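Local coordinates for NURA (Sulfolobus solfataricus, PDB 2YGK), which acts as a manganese-dependent nuclease that, with the HerA helicase, processes DNA ends during repair of double-strand breaks, at residues A24-Q29 with T212-I217; K34-W39 with L222-R227; V71-A76 with V309-M314. All blocks are in the same frame, centred on the assembly; numbering follows the deposited sequence.

Contact 1 of 3, residues A24-Q29 with T212-I217; sequences ANYLKQ and TDYPDI
Tyr-26 and Leu-27 of the long helix 17-38 pack on Thr-212, Asp-213 and Tyr-214. These three lie in the loop that leads into helix 216-223, with Pro-215 at its N-cap position. The contact is a helix-on-loop packing that joins helix 17-38 to this loop of the RNase H-like NurA fold.

The well-buried, apolar side is Leu-27 on Tyr-214. Leu-27 CD1 sits over one face of the Tyr-214 ring, 4.3 Å above its plane and shifted toward the rim. Leu-27 CD2 reaches Tyr-214 CD1 at 4.0 Å. The two side chains cross at about a right angle. The phenol end of Tyr-214 belongs to the dimer interface: its OH bonds to the backbone O of Ile-68 of the second subunit.

The polar side is built from Tyr-26 and Asp-213, both partly exposed. Tyr-26 CG is set anti to the backbone N (chi1 160°), on the side that faces the loop. The Asp-213 carboxylate lies nearly parallel to the Tyr-26 ring, the planes 11° apart, with OD2 3.6 Å from Tyr-26 CZ. That OD2 also forms a salt bridge to Lys-99 of the second subunit, which probably offsets its charge.

Within the loop, Thr-212 OG1 donates to Tyr-214 O at 2.9 Å. Across the contact, Asp-213 N donates to Tyr-26 OH at 2.9 Å, with an N-H...O angle of 159°.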
loop_
_atom_site.group_PDB
_atom_site.type_symbol
_atom_site.label_atom_id
_atom_site.label_comp_id
_atom_site.label_asym_id
_atom_site.label_seq_id
_atom_site.Cartn_x
_atom_site.Cartn_y
_atom_site.Cartn_z
ATOM N N ALA A 24 -4.216 10.186 -25.682
ATOM C CA ALA A 24 -4.980 11.355 -26.140
ATOM C C ALA A 24 -5.933 11.015 -27.285
ATOM O O ALA A 24 -7.154 11.147 -27.155
ATOM C CB ALA A 24 -4.038 12.481 -26.565
ATOM N N ASN A 25 -5.364 10.572 -28.403
ATOM C CA ASN A 25 -6.146 10.183 -29.579
ATOM C C ASN A 25 -7.218 9.147 -29.233
ATOM O O ASN A 25 -8.395 9.372 -29.496
ATOM C CB ASN A 25 -5.224 9.655 -30.702
ATOM C CG ASN A 25 -4.452 10.766 -31.406
ATOM O OD1 ASN A 25 -4.266 11.858 -30.862
ATOM N ND2 ASN A 25 -4.003 10.488 -32.625
ATOM N N TYR A 26 -6.814 8.025 -28.631
ATOM C CA TYR A 26 -7.774 6.982 -28.248
ATOM C C TYR A 26 -8.986 7.602 -27.569
ATOM O O TYR A 26 -10.119 7.325 -27.950
ATOM C CB TYR A 26 -7.144 5.937 -27.322
ATOM C CG TYR A 26 -8.156 5.118 -26.519
ATOM C CD1 TYR A 26 -8.682 3.917 -27.021
ATOM C CD2 TYR A 26 -8.578 5.546 -25.250
ATOM C CE1 TYR A 26 -9.597 3.163 -26.279
ATOM C CE2 TYR A 26 -9.503 4.801 -24.502
ATOM C CZ TYR A 26 -10.006 3.615 -25.023
ATOM O OH TYR A 26 -10.906 2.881 -24.291
ATOM N N LEU A 27 -8.732 8.451 -26.572
ATOM C CA LEU A 27 -9.802 9.089 -25.803
ATOM C C LEU A 27 -10.642 10.017 -26.652
ATOM O O LEU A 27 -11.849 10.049 -26.501
ATOM C CB LEU A 27 -9.240 9.861 -24.600
ATOM C CG LEU A 27 -8.814 9.000 -23.410
ATOM C CD1 LEU A 27 -7.906 9.783 -22.452
ATOM C CD2 LEU A 27 -10.053 8.447 -22.691
ATOM N N LYS A 28 -9.993 10.765 -27.539
ATOM C CA LYS A 28 -10.684 11.708 -28.432
ATOM C C LYS A 28 -11.615 10.971 -29.397
ATOM O O LYS A 28 -12.718 11.431 -29.679
ATOM C CB LYS A 28 -9.653 12.542 -29.209
ATOM C CG LYS A 28 -10.231 13.678 -30.043
ATOM C CD LYS A 28 -9.124 14.499 -30.714
ATOM C CE LYS A 28 -9.692 15.517 -31.698
ATOM N NZ LYS A 28 -8.624 16.324 -32.341
ATOM N N GLN A 29 -11.163 9.811 -29.867
ATOM C CA GLN A 29 -11.870 9.024 -30.877
ATOM C C GLN A 29 -12.751 7.948 -30.251
ATOM O O GLN A 29 -13.456 7.234 -30.952
ATOM C CB GLN A 29 -10.859 8.399 -31.863
ATOM C CG GLN A 29 -10.793 9.118 -33.220
ATOM C CD GLN A 29 -9.416 9.068 -33.894
ATOM O OE1 GLN A 29 -8.421 8.625 -33.302
ATOM N NE2 GLN A 29 -9.360 9.532 -35.149
ATOM N N THR A 212 -14.646 2.294 -21.185
ATOM C CA THR A 212 -13.371 2.580 -21.822
ATOM C C THR A 212 -12.223 2.132 -20.925
ATOM O O THR A 212 -12.445 1.619 -19.832
ATOM C CB THR A 212 -13.223 4.080 -22.143
ATOM O OG1 THR A 212 -13.029 4.828 -20.934
ATOM C CG2 THR A 212 -14.459 4.600 -22.890
ATOM N N ASP A 213 -10.995 2.325 -21.403
ATOM C CA ASP A 213 -9.812 1.955 -20.645
ATOM C C ASP A 213 -9.622 2.844 -19.434
ATOM O O ASP A 213 -8.935 2.451 -18.499
ATOM C CB ASP A 213 -8.550 2.024 -21.513
ATOM C CG ASP A 213 -8.475 0.911 -22.549
ATOM O OD1 ASP A 213 -9.017 -0.186 -22.305
ATOM O OD2 ASP A 213 -7.853 1.142 -23.607
ATOM N N TYR A 214 -10.224 4.031 -19.459
ATOM C CA TYR A 214 -10.132 4.995 -18.361
ATOM C C TYR A 214 -11.447 5.050 -17.571
ATOM O O TYR A 214 -12.489 4.650 -18.073
ATOM C CB TYR A 214 -9.740 6.376 -18.915
ATOM C CG TYR A 214 -8.281 6.430 -19.281
ATOM C CD1 TYR A 214 -7.827 5.959 -20.501
ATOM C CD2 TYR A 214 -7.342 6.900 -18.375
ATOM C CE1 TYR A 214 -6.455 5.979 -20.814
ATOM C CE2 TYR A 214 -5.999 6.930 -18.668
ATOM C CZ TYR A 214 -5.547 6.468 -19.882
ATOM O OH TYR A 214 -4.190 6.495 -20.150
ATOM N N PRO A 215 -11.405 5.516 -16.316
ATOM C CA PRO A 215 -12.689 5.585 -15.620
ATOM C C PRO A 215 -13.581 6.758 -16.056
ATOM O O PRO A 215 -13.097 7.774 -16.578
ATOM C CB PRO A 215 -12.282 5.688 -14.151
ATOM C CG PRO A 215 -10.889 6.143 -14.151
ATOM C CD PRO A 215 -10.264 5.675 -15.402
ATOM N N ASP A 216 -14.884 6.581 -15.832
ATOM C CA ASP A 216 -15.935 7.514 -16.282
ATOM C C ASP A 216 -15.737 8.900 -15.730
ATOM O O ASP A 216 -15.951 9.908 -16.428
ATOM C CB ASP A 216 -17.304 7.041 -15.824
ATOM C CG ASP A 216 -17.759 5.771 -16.516
ATOM O OD1 ASP A 216 -17.377 5.523 -17.680
ATOM O OD2 ASP A 216 -18.522 5.015 -15.880
ATOM N N ILE A 217 -15.318 8.922 -14.471
ATOM C CA ILE A 217 -15.134 10.145 -13.718
ATOM C C ILE A 217 -14.028 10.953 -14.356
ATOM O O ILE A 217 -14.117 12.176 -14.379
ATOM C CB ILE A 217 -14.852 9.864 -12.211
ATOM C CG1 ILE A 217 -15.049 11.138 -11.368
ATOM C CG2 ILE A 217 -13.461 9.273 -12.007
ATOM C CD1 ILE A 217 -14.845 10.944 -9.823
#

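Contact 2 of 3, residues K34-W39 with L222-R227; sequences KVNEYW and LFTEKR
Trp-39 and Thr-224 meet at the centre of this contact. Thr-224 CG2 sits over the face of the indole, 3.8 Å from the centroid of the five-membered ring and 18° off its normal, a CH-pi contact. At the edge of the indole, in plane, lies Lys-226 O. Trp-39 NE1 gives it a weak hydrogen bond of 3.4 Å, bent to 135°. Val-35 CG1 also touches the Thr-224 methyl, and Val-35 CG2 packs on Phe-223 CB at 3.8 Å.

The contact lies where helix 17-38 gives way to strand 39-41, an outermost strand of the mixed RNase H-like sheet within this chain. Its partner is the end of helix 216-223, where Thr-224 is first to leave the helical conformation, and the link toward strand 228-236.

Thr-224 OG1 lies between the backbone N and carbonyl carbon (chi1 77°). It bonds to Leu-220 O and Arg-262 NH1, consistent with holding the methyl on the indole. Arg-262 NH1 also bonds to Lys-226 O, so one nitrogen serves both residues that meet the indole. Further out, Arg-227 NE bonds to Leu-263 O and NH2 forms a salt bridge with Asp-288. The Phe-223 ring stacks on Trp-333 of the second subunit.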
loop_
_atom_site.group_PDB
_atom_site.type_symbol
_atom_site.label_atom_id
_atom_site.label_comp_id
_atom_site.label_asym_id
_atom_site.label_seq_id
_atom_site.Cartn_x
_atom_site.Cartn_y
_atom_site.Cartn_z
ATOM N N LYS A 34 -19.967 10.826 -27.085
ATOM C CA LYS A 34 -20.881 10.237 -26.093
ATOM C C LYS A 34 -20.915 10.982 -24.764
ATOM O O LYS A 34 -21.908 10.924 -24.048
ATOM C CB LYS A 34 -20.564 8.754 -25.874
ATOM C CG LYS A 34 -20.861 7.932 -27.104
ATOM C CD LYS A 34 -20.502 6.465 -26.960
ATOM C CE LYS A 34 -20.796 5.726 -28.280
ATOM N NZ LYS A 34 -20.440 4.277 -28.251
ATOM N N VAL A 35 -19.842 11.691 -24.435
ATOM C CA VAL A 35 -19.811 12.452 -23.195
ATOM C C VAL A 35 -20.989 13.384 -23.148
ATOM O O VAL A 35 -21.825 13.294 -22.260
ATOM C CB VAL A 35 -18.533 13.289 -23.054
ATOM C CG1 VAL A 35 -18.736 14.400 -22.055
ATOM C CG2 VAL A 35 -17.387 12.415 -22.634
ATOM N N ASN A 36 -21.060 14.266 -24.133
ATOM C CA ASN A 36 -22.088 15.310 -24.171
ATOM C C ASN A 36 -23.507 14.730 -24.302
ATOM O O ASN A 36 -24.453 15.303 -23.777
ATOM C CB ASN A 36 -21.759 16.315 -25.281
ATOM C CG ASN A 36 -20.359 16.922 -25.121
ATOM O OD1 ASN A 36 -19.931 17.262 -24.010
ATOM N ND2 ASN A 36 -19.641 17.046 -26.234
ATOM N N GLU A 37 -23.630 13.582 -24.967
ATOM C CA GLU A 37 -24.841 12.770 -24.921
ATOM C C GLU A 37 -25.209 12.492 -23.473
ATOM O O GLU A 37 -26.338 12.688 -23.075
ATOM C CB GLU A 37 -24.639 11.414 -25.618
ATOM C CG GLU A 37 -24.166 11.445 -27.104
ATOM C CD GLU A 37 -25.279 11.564 -28.109
ATOM O OE1 GLU A 37 -26.466 11.509 -27.722
ATOM O OE2 GLU A 37 -24.954 11.713 -29.301
ATOM N N TYR A 38 -24.232 12.036 -22.689
ATOM C CA TYR A 38 -24.463 11.552 -21.315
ATOM C C TYR A 38 -24.230 12.568 -20.201
ATOM O O TYR A 38 -24.240 12.175 -19.052
ATOM C CB TYR A 38 -23.522 10.400 -20.998
ATOM C CG TYR A 38 -23.803 9.047 -21.571
ATOM C CD1 TYR A 38 -24.839 8.798 -22.462
ATOM C CD2 TYR A 38 -22.982 7.997 -21.221
ATOM C CE1 TYR A 38 -25.035 7.503 -22.966
ATOM C CE2 TYR A 38 -23.166 6.743 -21.703
ATOM C CZ TYR A 38 -24.176 6.485 -22.569
ATOM O OH TYR A 38 -24.274 5.185 -23.008
ATOM N N TRP A 39 -23.971 13.828 -20.525
ATOM C CA TRP A 39 -23.846 14.892 -19.514
ATOM C C TRP A 39 -25.013 15.907 -19.578
ATOM O O TRP A 39 -25.482 16.290 -20.668
ATOM C CB TRP A 39 -22.519 15.615 -19.687
ATOM C CG TRP A 39 -22.169 16.636 -18.619
ATOM C CD1 TRP A 39 -22.069 17.988 -18.787
ATOM C CD2 TRP A 39 -21.815 16.380 -17.253
ATOM N NE1 TRP A 39 -21.705 18.584 -17.603
ATOM C CE2 TRP A 39 -21.540 17.618 -16.650
ATOM C CE3 TRP A 39 -21.715 15.229 -16.486
ATOM C CZ2 TRP A 39 -21.171 17.740 -15.295
ATOM C CZ3 TRP A 39 -21.338 15.337 -15.134
ATOM C CH2 TRP A 39 -21.073 16.591 -14.556
ATOM N N LEU A 222 -12.417 15.506 -18.296
ATOM C CA LEU A 222 -11.721 15.919 -19.492
ATOM C C LEU A 222 -12.644 16.655 -20.440
ATOM O O LEU A 222 -12.282 17.744 -20.915
ATOM C CB LEU A 222 -11.061 14.727 -20.203
ATOM C CG LEU A 222 -9.796 14.182 -19.545
ATOM C CD1 LEU A 222 -9.294 13.080 -20.390
ATOM C CD2 LEU A 222 -8.744 15.262 -19.382
ATOM N N PHE A 223 -13.838 16.099 -20.676
ATOM C CA PHE A 223 -14.701 16.551 -21.775
ATOM C C PHE A 223 -15.954 17.351 -21.422
ATOM O O PHE A 223 -16.753 17.636 -22.300
ATOM C CB PHE A 223 -15.060 15.356 -22.643
ATOM C CG PHE A 223 -13.864 14.723 -23.278
ATOM C CD1 PHE A 223 -13.146 15.415 -24.221
ATOM C CD2 PHE A 223 -13.419 13.464 -22.878
ATOM C CE1 PHE A 223 -12.017 14.859 -24.787
ATOM C CE2 PHE A 223 -12.298 12.896 -23.439
ATOM C CZ PHE A 223 -11.591 13.586 -24.401
ATOM N N THR A 224 -16.121 17.713 -20.150
ATOM C CA THR A 224 -17.153 18.662 -19.744
ATOM C C THR A 224 -16.515 19.674 -18.804
ATOM O O THR A 224 -15.529 19.353 -18.116
ATOM C CB THR A 224 -18.317 17.962 -19.030
ATOM O OG1 THR A 224 -17.965 17.635 -17.681
ATOM C CG2 THR A 224 -18.728 16.694 -19.755
ATOM N N GLU A 225 -17.061 20.884 -18.780
ATOM C CA GLU A 225 -16.574 21.942 -17.896
ATOM C C GLU A 225 -17.628 22.390 -16.917
ATOM O O GLU A 225 -17.300 22.685 -15.772
ATOM C CB GLU A 225 -16.083 23.165 -18.696
ATOM C CG GLU A 225 -15.183 24.190 -17.902
ATOM C CD GLU A 225 -15.912 25.487 -17.421
ATOM O OE1 GLU A 225 -16.515 26.196 -18.257
ATOM O OE2 GLU A 225 -15.854 25.819 -16.205
ATOM N N LYS A 226 -18.879 22.454 -17.373
ATOM C CA LYS A 226 -19.922 23.161 -16.643
ATOM C C LYS A 226 -20.547 22.312 -15.530
ATOM O O LYS A 226 -20.574 21.068 -15.581
ATOM C CB LYS A 226 -21.005 23.659 -17.594
ATOM C CG LYS A 226 -20.613 24.869 -18.448
ATOM C CD LYS A 226 -21.036 26.145 -17.756
ATOM C CE LYS A 226 -20.441 27.422 -18.370
ATOM N NZ LYS A 226 -21.236 28.667 -17.925
ATOM N N ARG A 227 -21.039 22.999 -14.503
ATOM C CA ARG A 227 -21.780 22.347 -13.422
ATOM C C ARG A 227 -22.908 21.452 -13.969
ATOM O O ARG A 227 -23.654 21.859 -14.847
ATOM C CB ARG A 227 -22.350 23.416 -12.498
ATOM C CG ARG A 227 -23.303 22.920 -11.416
ATOM C CD ARG A 227 -23.867 24.127 -10.636
ATOM N NE ARG A 227 -24.464 23.784 -9.339
ATOM C CZ ARG A 227 -25.774 23.675 -9.103
ATOM N NH1 ARG A 227 -26.663 23.818 -10.079
ATOM N NH2 ARG A 227 -26.210 23.397 -7.875
#

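Contact 3 of 3, residues V71-A76 with V309-M314; sequences VYAVGA and VRFSAM
Strand 70-82 of the RNase H-like sheet packs, through Ala-73 and Gly-75, on Val-309 at the end of helix 300-309 and on Phe-311 in the short connection to helix 313-330. Strand 54-65, which carries the metal ligand Asp-58, runs antiparallel beside it. The contact is buried, with no hydrogen bond across it.

Phe-311 comes in with its far end. Ala-73 CB meets the ring at CZ, 3.7 Å away, and at CE1, while Ala-73 O approaches CE2 at 3.6 Å. The backbone of Val-74 and Gly-75 passes near the ring plane, at its edge. The ring also meets that of Phe-62 on strand 54-65, and Met-1 of the second subunit packs on it.

The strand alternates. Ala-73 points its CB toward the connection, whereas Val-74 and Ala-76 point away and pack on helix 104-123. The sheet is therefore covered on both sides here.

At Gly-75 the backbone alone faces the partner, and the two chains come close: its CA is 5.9 Å from the CA of Val-309. The side chain of Val-309 is about 5 Å from that of Asp-58. Its CG1 lies 3.8 Å from Gly-75 O and equally far from Ala-76 C.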
loop_
_atom_site.group_PDB
_atom_site.type_symbol
_atom_site.label_atom_id
_atom_site.label_comp_id
_atom_site.label_asym_id
_atom_site.label_seq_id
_atom_site.Cartn_x
_atom_site.Cartn_y
_atom_site.Cartn_z
ATOM N N VAL A 71 2.087 -0.640 15.480
ATOM C CA VAL A 71 1.510 0.398 16.316
ATOM C C VAL A 71 0.577 1.235 15.475
ATOM O O VAL A 71 1.030 1.871 14.550
ATOM C CB VAL A 71 2.585 1.320 16.893
ATOM C CG1 VAL A 71 1.939 2.454 17.704
ATOM C CG2 VAL A 71 3.584 0.511 17.767
ATOM N N TYR A 72 -0.716 1.242 15.804
ATOM C CA TYR A 72 -1.701 1.922 14.983
ATOM C C TYR A 72 -2.543 2.923 15.745
ATOM O O TYR A 72 -2.639 2.907 16.963
ATOM C CB TYR A 72 -2.647 0.921 14.353
ATOM C CG TYR A 72 -3.567 0.287 15.359
ATOM C CD1 TYR A 72 -3.198 -0.873 16.038
ATOM C CD2 TYR A 72 -4.782 0.863 15.663
ATOM C CE1 TYR A 72 -4.045 -1.457 16.969
ATOM C CE2 TYR A 72 -5.626 0.296 16.581
ATOM C CZ TYR A 72 -5.258 -0.872 17.240
ATOM O OH TYR A 72 -6.127 -1.435 18.171
ATOM N N ALA A 73 -3.209 3.757 14.973
ATOM C CA ALA A 73 -4.093 4.752 15.497
ATOM C C ALA A 73 -5.168 4.955 14.463
ATOM O O ALA A 73 -4.881 5.145 13.294
ATOM C CB ALA A 73 -3.334 6.026 15.742
ATOM N N VAL A 74 -6.410 4.911 14.903
ATOM C CA VAL A 74 -7.565 5.163 14.046
ATOM C C VAL A 74 -8.391 6.261 14.691
ATOM O O VAL A 74 -8.362 6.425 15.932
ATOM C CB VAL A 74 -8.465 3.921 13.949
ATOM C CG1 VAL A 74 -7.771 2.801 13.153
ATOM C CG2 VAL A 74 -8.867 3.459 15.358
ATOM N N GLY A 75 -9.146 6.985 13.866
ATOM C CA GLY A 75 -10.020 8.018 14.357
ATOM C C GLY A 75 -11.102 8.368 13.339
ATOM O O GLY A 75 -10.874 8.370 12.142
ATOM N N ALA A 76 -12.289 8.666 13.822
ATOM C CA ALA A 76 -13.340 9.112 12.944
ATOM C C ALA A 76 -14.049 10.281 13.617
ATOM O O ALA A 76 -14.044 10.408 14.849
ATOM C CB ALA A 76 -14.306 7.963 12.606
ATOM N N VAL A 309 -9.402 14.346 11.059
ATOM C CA VAL A 309 -8.989 13.003 11.427
ATOM C C VAL A 309 -7.628 12.613 10.857
ATOM O O VAL A 309 -7.052 11.629 11.297
ATOM C CB VAL A 309 -10.040 11.929 11.006
ATOM C CG1 VAL A 309 -11.268 12.126 11.803
ATOM C CG2 VAL A 309 -10.327 11.961 9.511
ATOM N N ARG A 310 -7.151 13.359 9.862
ATOM C CA ARG A 310 -5.907 13.004 9.170
ATOM C C ARG A 310 -4.752 12.888 10.159
ATOM O O ARG A 310 -4.641 13.675 11.094
ATOM C CB ARG A 310 -5.536 14.053 8.126
ATOM C CG ARG A 310 -4.766 13.500 6.922
ATOM C CD ARG A 310 -4.519 14.604 5.878
ATOM N NE ARG A 310 -3.521 15.528 6.396
ATOM C CZ ARG A 310 -2.206 15.296 6.406
ATOM N NH1 ARG A 310 -1.709 14.168 5.887
ATOM N NH2 ARG A 310 -1.383 16.207 6.937
ATOM N N PHE A 311 -3.888 11.908 9.941
ATOM C CA PHE A 311 -2.703 11.806 10.758
ATOM C C PHE A 311 -1.566 12.436 9.992
ATOM O O PHE A 311 -1.027 11.838 9.061
ATOM C CB PHE A 311 -2.415 10.342 11.152
ATOM C CG PHE A 311 -3.371 9.800 12.184
ATOM C CD1 PHE A 311 -3.127 10.003 13.526
ATOM C CD2 PHE A 311 -4.514 9.134 11.820
ATOM C CE1 PHE A 311 -4.007 9.543 14.492
ATOM C CE2 PHE A 311 -5.376 8.684 12.769
ATOM C CZ PHE A 311 -5.121 8.885 14.117
ATOM N N SER A 312 -1.226 13.665 10.365
ATOM C CA SER A 312 -0.002 14.311 9.875
ATOM C C SER A 312 1.240 13.438 10.174
ATOM O O SER A 312 1.262 12.655 11.143
ATOM C CB SER A 312 0.192 15.691 10.534
ATOM O OG SER A 312 0.527 15.559 11.909
ATOM N N ALA A 313 2.272 13.600 9.347
ATOM C CA ALA A 313 3.588 13.077 9.648
ATOM C C ALA A 313 3.962 13.372 11.110
ATOM O O ALA A 313 4.462 12.500 11.825
ATOM C CB ALA A 313 4.596 13.690 8.719
HETATM N N MSE A 314 3.711 14.601 11.543
HETATM C CA MSE A 314 3.970 15.018 12.918
HETATM C C MSE A 314 3.152 14.219 13.924
HETATM O O MSE A 314 3.692 13.788 14.936
HETATM C CB MSE A 314 3.665 16.514 13.077
HETATM C CG MSE A 314 3.912 17.082 14.468
HETATM SE SE MSE A 314 4.067 19.041 14.408
HETATM C CE MSE A 314 6.005 19.154 14.105
#

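Contacts 1 and 2 form one continuous packing between helix 17-38 and the 212-227 region. Their centres are 13 Å apart. They touch where Leu-27 CD1 meets Leu-222 CD1 at 4.1 Å, and where Phe-223 CZ packs near Leu-27 O. Contact 3 lies on the opposite side of the chain's centre, about 36 Å from contact 1 and 38 Å from contact 2, centre to centre. It is the one close to the metal: the Val-309 side chain is about 7 Å from the manganese ion bound by Asp-58 and Asp-133. Contacts 1 and 2 lie away from that site. All three meet the second subunit of the homodimer.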